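Local atomic coordinates of angiotensin-converting enzyme (Anopheles gambiae, PDB entry 6S1Y), a protein that is a zinc-dependent peptidase of the angiotensin-converting enzyme family, probably removing dipeptides from the C-terminus of peptide substrates. Residues Y198-F203 with E564-A569. Sequence-based numbering, arbitrary orientation.
Sequences YDDSTF and ERKMSA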
ATOM      1  N   TYR A 198      14.174  -5.295  -5.643  1.00 51.95           N
ATOM      2  CA  TYR A 198      14.860  -4.597  -4.561  1.00 51.20           C
ATOM      3  C   TYR A 198      16.371  -4.744  -4.643  1.00 53.92           C
ATOM      4  O   TYR A 198      17.090  -4.130  -3.843  1.00 51.88           O
ATOM      5  CB  TYR A 198      14.346  -5.099  -3.204  1.00 49.53           C
ATOM      6  CG  TYR A 198      12.863  -4.798  -3.025  1.00 49.02           C
ATOM      7  CD1 TYR A 198      12.435  -3.587  -2.491  1.00 46.78           C
ATOM      8  CD2 TYR A 198      11.896  -5.719  -3.417  1.00 48.96           C
ATOM      9  CE1 TYR A 198      11.092  -3.305  -2.348  1.00 45.54           C
ATOM     10  CE2 TYR A 198      10.547  -5.445  -3.274  1.00 48.67           C
ATOM     11  CZ  TYR A 198      10.156  -4.238  -2.743  1.00 47.27           C
ATOM     12  OH  TYR A 198       8.815  -3.991  -2.608  1.00 49.24           O
ATOM     13  N   ASP A 199      16.858  -5.552  -5.576  1.00 54.78           N
ATOM     14  CA  ASP A 199      18.259  -5.557  -5.977  1.00 56.28           C
ATOM     15  C   ASP A 199      19.190  -5.741  -4.781  1.00 56.66           C
ATOM     16  O   ASP A 199      20.056  -4.918  -4.488  1.00 59.18           O
ATOM     17  CB  ASP A 199      18.576  -4.268  -6.745  1.00 59.31           C
ATOM     18  CG  ASP A 199      19.957  -4.287  -7.359  1.00 66.92           C
ATOM     19  OD1 ASP A 199      20.375  -5.377  -7.834  1.00 64.82           O
ATOM     20  OD2 ASP A 199      20.615  -3.218  -7.361  1.00 69.11           O
ATOM     21  N   ASP A 200      19.014  -6.864  -4.091  1.00 57.01           N
ATOM     22  CA  ASP A 200      19.828  -7.163  -2.917  1.00 56.24           C
ATOM     23  C   ASP A 200      19.521  -8.575  -2.448  1.00 55.78           C
ATOM     24  O   ASP A 200      18.400  -8.860  -2.002  1.00 53.70           O
ATOM     25  CB  ASP A 200      19.573  -6.144  -1.806  1.00 55.06           C
ATOM     26  CG  ASP A 200      20.535  -6.304  -0.623  1.00 58.53           C
ATOM     27  OD1 ASP A 200      20.978  -7.450  -0.322  1.00 56.92           O
ATOM     28  OD2 ASP A 200      20.830  -5.274   0.024  1.00 57.68           O
ATOM     29  N   SER A 201      20.508  -9.465  -2.561  1.00 56.97           N
ATOM     30  CA  SER A 201      20.283 -10.884  -2.309  1.00 56.47           C
ATOM     31  C   SER A 201      20.027 -11.177  -0.841  1.00 54.39           C
ATOM     32  O   SER A 201      19.533 -12.265  -0.514  1.00 53.48           O
ATOM     33  CB  SER A 201      21.487 -11.692  -2.794  1.00 60.23           C
ATOM     34  OG  SER A 201      22.691 -11.177  -2.240  1.00 64.33           O
ATOM     35  N   THR A 202      20.361 -10.244   0.043  1.00 52.53           N
ATOM     36  CA  THR A 202      20.053 -10.377   1.457  1.00 54.82           C
ATOM     37  C   THR A 202      18.743  -9.685   1.846  1.00 54.18           C
ATOM     38  O   THR A 202      18.457  -9.562   3.047  1.00 50.85           O
ATOM     39  CB  THR A 202      21.195  -9.799   2.317  1.00 57.67           C
ATOM     40  OG1 THR A 202      21.097  -8.369   2.363  1.00 56.95           O
ATOM     41  CG2 THR A 202      22.554 -10.172   1.755  1.00 57.75           C
ATOM     42  N   PHE A 203      17.949  -9.219   0.870  1.00 51.59           N
ATOM     43  CA  PHE A 203      16.803  -8.388   1.214  1.00 51.69           C
ATOM     44  C   PHE A 203      15.727  -9.178   1.955  1.00 48.31           C
ATOM     45  O   PHE A 203      15.093  -8.653   2.875  1.00 47.44           O
ATOM     46  CB  PHE A 203      16.196  -7.737  -0.026  1.00 50.56           C
ATOM     47  CG  PHE A 203      15.370  -6.524   0.285  1.00 48.64           C
ATOM     48  CD1 PHE A 203      15.976  -5.360   0.749  1.00 48.31           C
ATOM     49  CD2 PHE A 203      13.989  -6.557   0.144  1.00 46.59           C
ATOM     50  CE1 PHE A 203      15.213  -4.229   1.053  1.00 49.13           C
ATOM     51  CE2 PHE A 203      13.211  -5.437   0.426  1.00 48.26           C
ATOM     52  CZ  PHE A 203      13.818  -4.260   0.888  1.00 46.82           C
ATOM     53  N   GLU A 564      22.114   8.156   4.265  1.00 57.57           N
ATOM     54  CA  GLU A 564      22.268   6.744   4.548  1.00 57.58           C
ATOM     55  C   GLU A 564      21.942   5.971   3.282  1.00 56.26           C
ATOM     56  O   GLU A 564      21.248   6.463   2.388  1.00 57.23           O
ATOM     57  CB  GLU A 564      21.361   6.306   5.695  1.00 60.63           C
ATOM     58  CG  GLU A 564      21.733   6.902   7.040  1.00 67.18           C
ATOM     59  CD  GLU A 564      20.676   6.631   8.090  1.00 74.52           C
ATOM     60  OE1 GLU A 564      19.461   6.652   7.733  1.00 68.16           O
ATOM     61  OE2 GLU A 564      21.068   6.402   9.258  1.00 74.36           O
ATOM     62  N   ARG A 565      22.457   4.754   3.218  1.00 53.23           N
ATOM     63  CA  ARG A 565      22.312   3.923   2.035  1.00 56.49           C
ATOM     64  C   ARG A 565      21.597   2.614   2.329  1.00 56.31           C
ATOM     65  O   ARG A 565      21.581   1.727   1.470  1.00 57.72           O
ATOM     66  CB  ARG A 565      23.691   3.658   1.426  1.00 56.19           C
ATOM     67  CG  ARG A 565      24.468   4.949   1.139  1.00 57.77           C
ATOM     68  CD  ARG A 565      25.879   4.678   0.650  1.00 58.87           C
ATOM     69  NE  ARG A 565      25.932   3.560  -0.286  1.00 57.23           N
ATOM     70  CZ  ARG A 565      25.657   3.660  -1.587  1.00 59.25           C
ATOM     71  NH1 ARG A 565      25.300   4.825  -2.120  1.00 58.56           N
ATOM     72  NH2 ARG A 565      25.733   2.587  -2.353  1.00 59.35           N
ATOM     73  N   LYS A 566      20.984   2.466   3.502  1.00 56.22           N
ATOM     74  CA  LYS A 566      20.288   1.223   3.812  1.00 57.72           C
ATOM     75  C   LYS A 566      18.946   1.493   4.482  1.00 53.65           C
ATOM     76  O   LYS A 566      18.752   2.498   5.170  1.00 51.13           O
ATOM     77  CB  LYS A 566      21.169   0.313   4.684  1.00 60.19           C
ATOM     78  CG  LYS A 566      22.273  -0.369   3.867  1.00 69.40           C
ATOM     79  CD  LYS A 566      23.158  -1.295   4.692  1.00 77.48           C
ATOM     80  CE  LYS A 566      23.882  -2.328   3.806  1.00 80.85           C
ATOM     81  NZ  LYS A 566      22.966  -3.398   3.254  1.00 73.64           N
ATOM     82  N   MET A 567      18.001   0.596   4.213  1.00 52.59           N
ATOM     83  CA  MET A 567      16.772   0.535   4.992  1.00 51.70           C
ATOM     84  C   MET A 567      17.103   0.156   6.432  1.00 50.45           C
ATOM     85  O   MET A 567      17.879  -0.777   6.684  1.00 48.96           O
ATOM     86  CB  MET A 567      15.827  -0.488   4.369  1.00 50.53           C
ATOM     87  CG  MET A 567      14.624  -0.874   5.199  1.00 50.37           C
ATOM     88  SD  MET A 567      13.535  -2.000   4.274  1.00 51.81           S
ATOM     89  CE  MET A 567      14.234  -3.611   4.695  1.00 51.57           C
ATOM     90  N   SER A 568      16.529   0.897   7.374  1.00 48.34           N
ATOM     91  CA  SER A 568      16.793   0.664   8.783  1.00 50.39           C
ATOM     92  C   SER A 568      15.543   0.987   9.571  1.00 47.35           C
ATOM     93  O   SER A 568      14.869   1.981   9.289  1.00 46.62           O
ATOM     94  CB  SER A 568      17.949   1.511   9.306  1.00 51.09           C
ATOM     95  OG  SER A 568      18.057   1.361  10.711  1.00 52.82           O
ATOM     96  N   ALA A 569      15.230   0.125  10.542  1.00 48.79           N
ATOM     97  CA  ALA A 569      14.109   0.343  11.448  1.00 48.73           C
ATOM     98  C   ALA A 569      14.420   1.319  12.574  1.00 47.29           C
ATOM     99  O   ALA A 569      13.550   1.527  13.432  1.00 47.73           O
ATOM    100  CB  ALA A 569      13.666  -0.985  12.064  1.00 49.71           C
TER
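M567 extends toward F203 with both of its first torsions near anti (chi1 168°, chi2 176°) and bends at the sulfur, where chi3 of 88° swings the terminal methyl toward the CE1-CZ side of the ring; F203, its CG likewise anti to the backbone N, holds out the distal part of the phenyl to meet it. M567 CE lies 3.8 Å from F203 CE1 and sits obliquely to the ring. The sulfur joins in a Met-aromatic contact, M567 SD being 5.1 Å from the centroid of the F203 ring and well off its normal, and the two side chains cross at roughly a right angle. One face of the same phenyl packs on Y198 CB. V499 and V502 of helix 495-514 touch F203 and M567 respectively, and the four side chains make a small apolar cluster where two interhelical loops of this largely helical peptidase fold converge: the one between helices 190-196 and 203-233, and the one leading from helix 554-562 to helix 570-575. Toward solvent the contact becomes polar but loose. The long chain of K566 brings its NZ to 4.3 Å from D200 OD2, too far apart for a salt bridge, and any attraction is probably modest. D200 is held mainly within its own loop: its OD1 accepts from T202 N (2.9 Å), closing an Asx turn, and from T202 OG1 (2.8 Å), both donors approaching from one face of the carboxylate, while OD2 has a weak hydrogen bond from Q206. A type I turn from D200 to F203 overlaps this Asx turn, with the F203 N to D200 O hydrogen bond closing it just where helix 203-233 begins.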